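Local coordinates for prenylcyclase (Actinoplanes teichomyceticus, PDB 6IJ1), which probably cyclises prenyl chains, with a mainly helical fold resembling that of terpenoid cyclases and prenyltransferases, at residues M68-V72 against L100-R106; T202-E207 against R254-Q258; I230-A235 against A270-W274. All blocks are in the same frame, centred on the assembly; numbering follows the deposited sequence.

Contact 1: residues M68-V72 against L100-R106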
ATOM      1  N   MET A  68      -3.579   0.349 -16.801  1.00 17.83           N
ATOM      2  CA  MET A  68      -2.316  -0.287 -17.143  1.00 17.21           C
ATOM      3  C   MET A  68      -1.766   0.267 -18.454  1.00 17.64           C
ATOM      4  O   MET A  68      -0.582   0.598 -18.534  1.00 18.83           O
ATOM      5  CB  MET A  68      -2.508  -1.803 -17.245  1.00 18.97           C
ATOM      6  CG  MET A  68      -1.225  -2.529 -17.607  1.00 19.91           C
ATOM      7  SD  MET A  68      -0.132  -2.992 -16.233  1.00 19.36           S
ATOM      8  CE  MET A  68       0.973  -1.645 -16.142  1.00 20.54           C
ATOM      9  N   ASP A  69      -2.649   0.417 -19.466  1.00 20.08           N
ATOM     10  CA  ASP A  69      -2.188   1.008 -20.730  1.00 22.92           C
ATOM     11  C   ASP A  69      -1.660   2.419 -20.556  1.00 21.11           C
ATOM     12  O   ASP A  69      -0.693   2.797 -21.214  1.00 22.70           O
ATOM     13  CB  ASP A  69      -3.319   1.051 -21.751  1.00 21.49           C
ATOM     14  CG  ASP A  69      -3.695  -0.293 -22.249  1.00 29.24           C
ATOM     15  OD1 ASP A  69      -2.800  -1.167 -22.232  1.00 30.96           O
ATOM     16  OD2 ASP A  69      -4.876  -0.463 -22.637  1.00 31.44           O
ATOM     17  N   LEU A  70      -2.274   3.222 -19.654  1.00 19.50           N
ATOM     18  CA  LEU A  70      -1.774   4.572 -19.399  1.00 21.68           C
ATOM     19  C   LEU A  70      -0.427   4.578 -18.690  1.00 18.76           C
ATOM     20  O   LEU A  70       0.386   5.497 -18.873  1.00 21.95           O
ATOM     21  CB  LEU A  70      -2.771   5.356 -18.519  1.00 22.95           C
ATOM     22  CG  LEU A  70      -4.158   5.678 -19.040  1.00 29.75           C
ATOM     23  CD1 LEU A  70      -4.929   6.271 -17.908  1.00 29.38           C
ATOM     24  CD2 LEU A  70      -4.102   6.678 -20.218  1.00 34.61           C
ATOM     25  N   LEU A  71      -0.190   3.584 -17.819  1.00 18.40           N
ATOM     26  CA  LEU A  71       1.002   3.608 -17.015  1.00 16.27           C
ATOM     27  C   LEU A  71       2.244   3.200 -17.788  1.00 15.97           C
ATOM     28  O   LEU A  71       3.343   3.621 -17.451  1.00 20.02           O
ATOM     29  CB  LEU A  71       0.810   2.671 -15.825  1.00 16.80           C
ATOM     30  CG  LEU A  71      -0.107   3.238 -14.718  1.00 15.51           C
ATOM     31  CD1 LEU A  71      -0.554   2.072 -13.884  1.00 17.29           C
ATOM     32  CD2 LEU A  71       0.712   4.305 -13.892  1.00 19.42           C
ATOM     33  N   VAL A  72       2.113   2.276 -18.745  1.00 18.54           N
ATOM     34  CA  VAL A  72       3.324   1.775 -19.409  1.00 18.79           C
ATOM     35  C   VAL A  72       4.158   2.908 -20.000  1.00 18.53           C
ATOM     36  O   VAL A  72       5.376   2.965 -19.723  1.00 19.85           O
ATOM     37  CB  VAL A  72       2.951   0.705 -20.449  1.00 21.41           C
ATOM     38  CG1 VAL A  72       4.185   0.343 -21.311  1.00 22.67           C
ATOM     39  CG2 VAL A  72       2.434  -0.573 -19.766  1.00 20.73           C
ATOM     40  N   LEU A 100       0.216  -4.557 -10.831  1.00 14.04           N
ATOM     41  CA  LEU A 100      -0.897  -4.482 -11.763  1.00 14.15           C
ATOM     42  C   LEU A 100      -0.609  -5.345 -12.993  1.00 14.34           C
ATOM     43  O   LEU A 100      -1.504  -6.086 -13.444  1.00 15.22           O
ATOM     44  CB  LEU A 100      -1.140  -3.021 -12.155  1.00 15.60           C
ATOM     45  CG  LEU A 100      -2.306  -2.808 -13.124  1.00 15.23           C
ATOM     46  CD1 LEU A 100      -3.663  -3.284 -12.607  1.00 16.04           C
ATOM     47  CD2 LEU A 100      -2.304  -1.307 -13.431  1.00 16.64           C
ATOM     48  N   ALA A 101       0.635  -5.261 -13.488  1.00 14.00           N
ATOM     49  CA  ALA A 101       1.011  -6.116 -14.618  1.00 15.41           C
ATOM     50  C   ALA A 101       0.889  -7.589 -14.284  1.00 16.14           C
ATOM     51  O   ALA A 101       0.382  -8.363 -15.110  1.00 16.63           O
ATOM     52  CB  ALA A 101       2.431  -5.765 -15.052  1.00 16.29           C
ATOM     53  N   GLU A 102       1.325  -8.010 -13.095  1.00 14.54           N
ATOM     54  CA  GLU A 102       1.181  -9.439 -12.730  1.00 12.93           C
ATOM     55  C   GLU A 102      -0.278  -9.799 -12.639  1.00 14.97           C
ATOM     56  O   GLU A 102      -0.689 -10.877 -13.079  1.00 16.96           O
ATOM     57  CB  GLU A 102       1.926  -9.726 -11.409  1.00 15.12           C
ATOM     58  CG  GLU A 102       3.428  -9.639 -11.604  1.00 16.48           C
ATOM     59  CD  GLU A 102       4.271 -10.341 -10.520  1.00 16.90           C
ATOM     60  OE1 GLU A 102       3.686 -10.764  -9.486  1.00 17.63           O
ATOM     61  OE2 GLU A 102       5.510 -10.455 -10.689  1.00 15.87           O
ATOM     62  N   LEU A 103      -1.101  -8.927 -12.039  1.00 15.34           N
ATOM     63  CA  LEU A 103      -2.526  -9.268 -11.923  1.00 15.54           C
ATOM     64  C   LEU A 103      -3.171  -9.432 -13.297  1.00 18.62           C
ATOM     65  O   LEU A 103      -4.105 -10.224 -13.440  1.00 21.27           O
ATOM     66  CB  LEU A 103      -3.270  -8.187 -11.117  1.00 18.80           C
ATOM     67  CG  LEU A 103      -2.898  -8.124  -9.645  1.00 16.79           C
ATOM     68  CD1 LEU A 103      -3.469  -6.851  -9.061  1.00 18.93           C
ATOM     69  CD2 LEU A 103      -3.566  -9.271  -8.924  1.00 18.58           C
ATOM     70  N   LEU A 104      -2.670  -8.717 -14.302  1.00 16.71           N
ATOM     71  CA  LEU A 104      -3.217  -8.724 -15.653  1.00 18.31           C
ATOM     72  C   LEU A 104      -2.518  -9.720 -16.577  1.00 18.85           C
ATOM     73  O   LEU A 104      -2.889  -9.817 -17.745  1.00 21.68           O
ATOM     74  CB  LEU A 104      -3.113  -7.317 -16.258  1.00 18.06           C
ATOM     75  CG  LEU A 104      -4.121  -6.355 -15.591  1.00 18.30           C
ATOM     76  CD1 LEU A 104      -3.967  -4.942 -16.146  1.00 18.70           C
ATOM     77  CD2 LEU A 104      -5.593  -6.822 -15.802  1.00 21.06           C
ATOM     78  N   GLY A 105      -1.518 -10.433 -16.114  1.00 15.77           N
ATOM     79  CA  GLY A 105      -0.783 -11.382 -16.952  1.00 16.53           C
ATOM     80  C   GLY A 105       0.160 -10.742 -17.929  1.00 23.46           C
ATOM     81  O   GLY A 105       0.528 -11.378 -18.931  1.00 22.26           O
ATOM     82  N   ARG A 106       0.536  -9.483 -17.698  1.00 18.35           N
ATOM     83  CA  ARG A 106       1.320  -8.712 -18.654  1.00 18.05           C
ATOM     84  C   ARG A 106       2.751  -8.503 -18.208  1.00 17.22           C
ATOM     85  O   ARG A 106       3.521  -7.790 -18.874  1.00 16.79           O
ATOM     86  CB  ARG A 106       0.658  -7.352 -18.886  1.00 18.31           C
ATOM     87  CG  ARG A 106      -0.652  -7.454 -19.613  1.00 19.82           C
ATOM     88  CD  ARG A 106      -1.131  -6.054 -19.991  1.00 23.12           C
ATOM     89  NE  ARG A 106      -0.172  -5.344 -20.831  1.00 24.71           N
ATOM     90  CZ  ARG A 106      -0.349  -4.108 -21.298  1.00 20.94           C
ATOM     91  NH1 ARG A 106      -1.475  -3.454 -20.997  1.00 24.23           N
ATOM     92  NH2 ARG A 106       0.587  -3.532 -22.041  1.00 25.73           N
TER
HETATM   93  O   HOH W   1       0.186  -1.069 -23.398  1.00 39.47           O

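Contact 2: residues T202-E207 against R254-Q258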
ATOM      1  N   THR A 202       1.525  -5.195   7.847  1.00 12.69           N
ATOM      2  CA  THR A 202       1.202  -6.587   8.195  1.00 12.27           C
ATOM      3  C   THR A 202       0.348  -7.247   7.131  1.00 13.51           C
ATOM      4  O   THR A 202       0.599  -8.425   6.730  1.00 14.37           O
ATOM      5  CB  THR A 202       0.523  -6.626   9.586  1.00 12.50           C
ATOM      6  OG1 THR A 202       1.435  -6.045  10.511  1.00 14.37           O
ATOM      7  CG2 THR A 202       0.184  -8.071  10.020  1.00 14.18           C
ATOM      8  N   ALA A 203      -0.708  -6.555   6.672  1.00 11.96           N
ATOM      9  CA  ALA A 203      -1.576  -7.135   5.652  1.00 13.19           C
ATOM     10  C   ALA A 203      -0.835  -7.363   4.345  1.00 13.31           C
ATOM     11  O   ALA A 203      -0.991  -8.413   3.724  1.00 14.82           O
ATOM     12  CB  ALA A 203      -2.801  -6.220   5.399  1.00 13.68           C
ATOM     13  N   LEU A 204      -0.020  -6.392   3.919  1.00 13.77           N
ATOM     14  CA  LEU A 204       0.703  -6.604   2.657  1.00 13.16           C
ATOM     15  C   LEU A 204       1.703  -7.732   2.802  1.00 14.55           C
ATOM     16  O   LEU A 204       1.838  -8.532   1.875  1.00 14.93           O
ATOM     17  CB  LEU A 204       1.404  -5.306   2.238  1.00 13.32           C
ATOM     18  CG  LEU A 204       0.459  -4.107   2.015  1.00 15.52           C
ATOM     19  CD1 LEU A 204       1.314  -2.992   1.344  1.00 15.59           C
ATOM     20  CD2 LEU A 204      -0.776  -4.418   1.212  1.00 17.61           C
ATOM     21  N   ALA A 205       2.373  -7.808   3.963  1.00 14.96           N
ATOM     22  CA  ALA A 205       3.360  -8.867   4.177  1.00 13.92           C
ATOM     23  C   ALA A 205       2.708 -10.242   4.071  1.00 14.95           C
ATOM     24  O   ALA A 205       3.188 -11.131   3.345  1.00 15.39           O
ATOM     25  CB  ALA A 205       4.011  -8.713   5.531  1.00 16.21           C
ATOM     26  N   VAL A 206       1.570 -10.433   4.741  1.00 15.40           N
ATOM     27  CA  VAL A 206       1.030 -11.796   4.716  1.00 14.16           C
ATOM     28  C   VAL A 206       0.449 -12.148   3.368  1.00 15.13           C
ATOM     29  O   VAL A 206       0.481 -13.309   2.957  1.00 16.83           O
ATOM     30  CB  VAL A 206       0.005 -12.024   5.845  1.00 16.73           C
ATOM     31  CG1 VAL A 206       0.698 -11.924   7.158  1.00 16.90           C
ATOM     32  CG2 VAL A 206      -1.241 -11.120   5.758  1.00 15.72           C
ATOM     33  N   GLU A 207      -0.148 -11.194   2.645  1.00 13.92           N
ATOM     34  CA  GLU A 207      -0.618 -11.488   1.306  1.00 13.77           C
ATOM     35  C   GLU A 207       0.558 -11.785   0.369  1.00 15.70           C
ATOM     36  O   GLU A 207       0.489 -12.716  -0.452  1.00 16.56           O
ATOM     37  CB  GLU A 207      -1.454 -10.305   0.784  1.00 16.20           C
ATOM     38  CG  GLU A 207      -2.797 -10.219   1.573  1.00 18.27           C
ATOM     39  CD  GLU A 207      -3.703  -9.142   1.089  1.00 23.56           C
ATOM     40  OE1 GLU A 207      -3.274  -8.342   0.225  1.00 23.64           O
ATOM     41  OE2 GLU A 207      -4.836  -9.060   1.578  1.00 19.19           O
ATOM     42  N   ARG A 254      -7.835  -8.338   6.294  1.00 13.72           N
ATOM     43  CA  ARG A 254      -7.030  -9.034   5.283  1.00 13.83           C
ATOM     44  C   ARG A 254      -5.905  -9.826   5.916  1.00 13.61           C
ATOM     45  O   ARG A 254      -5.639 -10.951   5.437  1.00 15.88           O
ATOM     46  CB  ARG A 254      -6.474  -7.981   4.335  1.00 13.14           C
ATOM     47  CG  ARG A 254      -7.516  -7.512   3.359  1.00 13.79           C
ATOM     48  CD  ARG A 254      -7.149  -6.205   2.640  1.00 15.71           C
ATOM     49  NE  ARG A 254      -5.943  -6.431   1.827  1.00 15.42           N
ATOM     50  CZ  ARG A 254      -5.362  -5.464   1.137  1.00 18.60           C
ATOM     51  NH1 ARG A 254      -5.879  -4.224   1.166  1.00 18.67           N
ATOM     52  NH2 ARG A 254      -4.264  -5.751   0.449  1.00 18.39           N
ATOM     53  N   ALA A 255      -5.334  -9.356   7.031  1.00 13.41           N
ATOM     54  CA  ALA A 255      -4.286 -10.112   7.719  1.00 14.10           C
ATOM     55  C   ALA A 255      -4.882 -11.357   8.394  1.00 16.22           C
ATOM     56  O   ALA A 255      -4.270 -12.454   8.372  1.00 16.82           O
ATOM     57  CB  ALA A 255      -3.553  -9.207   8.709  1.00 15.89           C
ATOM     58  N   VAL A 256      -6.079 -11.227   8.967  1.00 14.90           N
ATOM     59  CA  VAL A 256      -6.697 -12.404   9.590  1.00 15.83           C
ATOM     60  C   VAL A 256      -6.914 -13.477   8.549  1.00 18.29           C
ATOM     61  O   VAL A 256      -6.762 -14.682   8.834  1.00 17.55           O
ATOM     62  CB  VAL A 256      -8.022 -11.992  10.245  1.00 13.47           C
ATOM     63  CG1 VAL A 256      -8.723 -13.282  10.785  1.00 16.48           C
ATOM     64  CG2 VAL A 256      -7.777 -11.116  11.406  1.00 15.39           C
ATOM     65  N   ALA A 257      -7.331 -13.081   7.348  1.00 14.77           N
ATOM     66  CA  ALA A 257      -7.684 -14.011   6.289  1.00 16.96           C
ATOM     67  C   ALA A 257      -6.480 -14.821   5.808  1.00 19.25           C
ATOM     68  O   ALA A 257      -6.702 -15.816   5.087  1.00 21.10           O
ATOM     69  CB  ALA A 257      -8.339 -13.257   5.130  1.00 18.26           C
ATOM     70  N   GLN A 258      -5.258 -14.505   6.262  1.00 15.91           N
ATOM     71  CA  GLN A 258      -4.108 -15.348   5.910  1.00 18.02           C
ATOM     72  C   GLN A 258      -3.718 -16.336   6.987  1.00 20.05           C
ATOM     73  O   GLN A 258      -2.672 -16.998   6.865  1.00 19.03           O
ATOM     74  CB  GLN A 258      -2.910 -14.484   5.487  1.00 17.91           C
ATOM     75  CG  GLN A 258      -3.158 -13.712   4.158  1.00 18.75           C
ATOM     76  CD  GLN A 258      -3.569 -14.496   2.906  1.00 27.67           C
ATOM     77  OE1 GLN A 258      -3.132 -15.593   2.707  1.00 25.75           O
ATOM     78  NE2 GLN A 258      -4.417 -13.899   2.071  1.00 33.38           N
TER
HETATM   79  O   HOH W   2      -5.900 -11.297   2.769  1.00 20.93           O

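Contact 3: residues I230-A235 against A270-W274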
ATOM      1  N   ILE A 230      -9.280  -6.337  16.154  1.00 16.93           N
ATOM      2  CA  ILE A 230     -10.666  -6.145  15.730  1.00 17.18           C
ATOM      3  C   ILE A 230     -11.571  -6.218  16.960  1.00 19.55           C
ATOM      4  O   ILE A 230     -11.598  -7.216  17.688  1.00 20.37           O
ATOM      5  CB  ILE A 230     -11.045  -7.180  14.654  1.00 15.34           C
ATOM      6  CG1 ILE A 230     -10.226  -6.897  13.374  1.00 14.73           C
ATOM      7  CG2 ILE A 230     -12.469  -7.132  14.358  1.00 16.74           C
ATOM      8  CD1 ILE A 230     -10.207  -8.076  12.366  1.00 15.24           C
ATOM      9  N   GLY A 231     -12.302  -5.137  17.212  1.00 16.70           N
ATOM     10  CA  GLY A 231     -13.155  -5.075  18.395  1.00 16.94           C
ATOM     11  C   GLY A 231     -14.472  -5.789  18.177  1.00 17.87           C
ATOM     12  O   GLY A 231     -14.810  -6.319  17.123  1.00 17.01           O
ATOM     13  N   ALA A 232     -15.276  -5.794  19.259  1.00 21.15           N
ATOM     14  CA  ALA A 232     -16.529  -6.549  19.219  1.00 21.82           C
ATOM     15  C   ALA A 232     -17.504  -6.003  18.185  1.00 20.56           C
ATOM     16  O   ALA A 232     -18.356  -6.748  17.714  1.00 23.35           O
ATOM     17  CB  ALA A 232     -17.172  -6.542  20.626  1.00 23.30           C
ATOM     18  N   ASP A 233     -17.405  -4.696  17.822  1.00 20.67           N
ATOM     19  CA  ASP A 233     -18.214  -4.135  16.748  1.00 20.94           C
ATOM     20  C   ASP A 233     -17.575  -4.280  15.371  1.00 19.54           C
ATOM     21  O   ASP A 233     -18.187  -3.890  14.348  1.00 20.40           O
ATOM     22  CB  ASP A 233     -18.495  -2.657  16.999  1.00 23.29           C
ATOM     23  CG  ASP A 233     -17.224  -1.828  17.075  1.00 28.82           C
ATOM     24  OD1 ASP A 233     -16.087  -2.359  17.028  1.00 23.90           O
ATOM     25  OD2 ASP A 233     -17.370  -0.577  17.250  1.00 31.64           O
ATOM     26  N   GLY A 234     -16.432  -4.995  15.290  1.00 15.77           N
ATOM     27  CA  GLY A 234     -15.770  -5.182  14.023  1.00 16.49           C
ATOM     28  C   GLY A 234     -14.700  -4.154  13.709  1.00 17.77           C
ATOM     29  O   GLY A 234     -14.039  -4.325  12.678  1.00 16.94           O
ATOM     30  N   ALA A 235     -14.607  -3.065  14.460  1.00 15.37           N
ATOM     31  CA  ALA A 235     -13.733  -1.951  14.061  1.00 16.03           C
ATOM     32  C   ALA A 235     -12.355  -2.093  14.673  1.00 15.49           C
ATOM     33  O   ALA A 235     -12.190  -2.589  15.805  1.00 16.39           O
ATOM     34  CB  ALA A 235     -14.299  -0.593  14.522  1.00 17.65           C
ATOM     35  N   ALA A 270     -17.234  -9.857  11.384  1.00 15.85           N
ATOM     36  CA  ALA A 270     -17.514  -8.633  12.165  1.00 14.15           C
ATOM     37  C   ALA A 270     -16.902  -7.409  11.476  1.00 16.53           C
ATOM     38  O   ALA A 270     -17.585  -6.385  11.386  1.00 16.79           O
ATOM     39  CB  ALA A 270     -17.019  -8.789  13.578  1.00 16.05           C
ATOM     40  N   ALA A 271     -15.656  -7.525  11.018  1.00 14.38           N
ATOM     41  CA  ALA A 271     -14.982  -6.386  10.359  1.00 14.49           C
ATOM     42  C   ALA A 271     -15.693  -6.056   9.048  1.00 14.50           C
ATOM     43  O   ALA A 271     -15.861  -4.890   8.750  1.00 15.14           O
ATOM     44  CB  ALA A 271     -13.523  -6.700  10.145  1.00 15.22           C
ATOM     45  N   ALA A 272     -16.112  -7.077   8.305  1.00 15.42           N
ATOM     46  CA  ALA A 272     -16.826  -6.822   7.034  1.00 13.57           C
ATOM     47  C   ALA A 272     -18.146  -6.101   7.327  1.00 16.34           C
ATOM     48  O   ALA A 272     -18.511  -5.225   6.557  1.00 17.27           O
ATOM     49  CB  ALA A 272     -17.050  -8.109   6.280  1.00 16.01           C
ATOM     50  N   GLY A 273     -18.834  -6.501   8.396  1.00 16.13           N
ATOM     51  CA  GLY A 273     -20.100  -5.852   8.776  1.00 16.30           C
ATOM     52  C   GLY A 273     -19.868  -4.406   9.172  1.00 16.50           C
ATOM     53  O   GLY A 273     -20.657  -3.557   8.775  1.00 16.72           O
ATOM     54  N   TRP A 274     -18.832  -4.153   9.967  1.00 15.05           N
ATOM     55  CA  TRP A 274     -18.517  -2.764  10.330  1.00 15.53           C
ATOM     56  C   TRP A 274     -18.247  -1.931   9.077  1.00 15.65           C
ATOM     57  O   TRP A 274     -18.797  -0.826   8.899  1.00 15.48           O
ATOM     58  CB  TRP A 274     -17.338  -2.686  11.315  1.00 16.00           C
ATOM     59  CG  TRP A 274     -17.115  -1.286  11.875  1.00 15.32           C
ATOM     60  CD1 TRP A 274     -17.620  -0.797  13.040  1.00 16.76           C
ATOM     61  CD2 TRP A 274     -16.394  -0.206  11.244  1.00 16.58           C
ATOM     62  NE1 TRP A 274     -17.217   0.533  13.201  1.00 17.38           N
ATOM     63  CE2 TRP A 274     -16.487   0.896  12.093  1.00 14.88           C
ATOM     64  CE3 TRP A 274     -15.688  -0.081  10.033  1.00 16.64           C
ATOM     65  CZ2 TRP A 274     -15.887   2.127  11.785  1.00 15.62           C
ATOM     66  CZ3 TRP A 274     -15.056   1.143   9.749  1.00 17.54           C
ATOM     67  CH2 TRP A 274     -15.193   2.225  10.599  1.00 16.19           C
TER
HETATM   68  O   HOH W   3     -19.945  -6.117  12.710  1.00 21.38           O

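Contact 1: residues M68-V72 against L100-R106
Met-68 lays its side chain across the last turn of helix 91-104: SD sits 3.8 Å from Leu-100 CG and 4.0 Å from Ala-101 CB, while nearer the backbone Met-68 CB meets Leu-104 CD1 at 3.6 Å. Its CA-to-CB bond points toward helix 91-104, and Met-68 SD comes 3.6 Å from Ala-101 N. Leu-71 adds to the apolar layer, its CD1 3.8 Å from Leu-100 CD2. Helices 58-71 and 91-104 probably belong to the outer and inner rings of an alpha/alpha barrel of the terpenoid cyclase and prenyltransferase type. The loop between them carries a QxxxGxW sequence, the core of the QW motif of such cyclases, and its Trp-81 donates NE1 to the carbonyl of Leu-71. A Schellman motif ends helix 91-104: Gly-105 takes positive phi, and Arg-106 N bonds to Ala-101 O at 2.8 Å. From there Arg-106 reaches back over the Met-68 side chain, NH1 3.5 Å from Met-68 CG, to form a salt bridge from NH1 to Asp-69 OD1 at 2.9 Å. Water 1 links Asp-69 OD1 (3.2 Å) to Arg-106 NH2 (2.8 Å), and Glu-109 pairs with the NE of the same arginine.

Contact 2: residues T202-E207 against R254-Q258
Arg-254 and Glu-207 form a two-pronged salt bridge: Arg-254 NH2 donates to Glu-207 OE1 at 2.8 Å and Arg-254 NE to Glu-207 OE2 at 2.9 Å, both close to linear. The carboxylate therefore docks side-on, near the guanidinium plane. Water 2 extends the network, giving hydrogens to Glu-207 OE2 (2.7 Å) and to Arg-254 O (2.7 Å) and accepting one from Gln-258 NE2 (3.1 Å), so the glutamate, the backbone of Arg-254 and the side chain of Gln-258 are tied together. A bound imidazole, probably from the crystallisation liquor, lies about 3 Å from the Glu-207 side chain. Helices 198-209 and 246-256 appear to be neighbouring inner helices of an alpha/alpha barrel like that of terpenoid cyclases, with 327-341 packing against the arginine through Thr-332, Gln-335 and Ala-336. Small residues bring the two helices close: Ala-203 CA is 4.2 Å from Ala-255 CB, and Ala-203 CB is 4.2 Å from Arg-254 CB. On one side of this alanine pair Thr-202 CG2 touches Ala-255 CB at 4.1 Å. Val-206, one turn along from Ala-203, sets CG2 3.8 Å from Ala-255 CA and 3.6 Å from Gln-258 CG. Leu-204 points its CA-to-CB bond away, yet its CD2 comes within 3.8 Å of Arg-254 NH2.

Contact 3: residues I230-A235 against A270-W274
The indole of Trp-274, at chi1 t and chi2 near 90°, turns one face to the loop, and Ala-235 CB sits over its five-membered ring, 3.5 Å from the centroid: a CH-pi contact. Asp-233 adopts the p rotamer, which brings OD1 round to accept from Ala-235 N at 3.0 Å in an Asx turn. The type I turn from Gly-231 to Gly-234 has the hydrogen bonding of a G1 bulge, with Gly-234 at positive phi. A CB on Gly-234 would collide with Ala-270 O; without one, Gly-234 CA approaches Ala-270 O to 3.4 Å and Ala-271 CA meets Gly-234 O at 3.2 Å, both CA-H...O contacts. Water 3 donates to Ala-270 O (2.7 Å) and Asp-233 O (3.3 Å). Ile-230 CD1 touches Ala-271 CB at 4.2 Å. The loop thus presses on helix 265-278 just after leaving helix 216-229, while Ile-230 and Ala-271 also rest on helix 246-256 and Ala-272 on helix 327-341.

Overall arrangement
Contact 1 closes before the other two open, whereas the segments of contacts 2 and 3 alternate along the chain. These two are neighbours, centres about 16 Å apart, meeting where Val-256 CG2 lies 4.0 Å from Ile-230 CD1, and their helices 246-256 and 265-278 follow each other in the chain. The centre of contact 1 lies about 23 Å from that of contact 2 and about 34 Å from that of contact 3. In a probable alpha/alpha barrel, contact 1 joins outer helix 58-71 to inner helix 91-104, contact 2 inner helices 198-209 and 246-256, contact 3 the loop after outer helix 216-229 to outer helix 265-278. Successive helical hairpins are thus linked, consistent with a cyclase-like barrel.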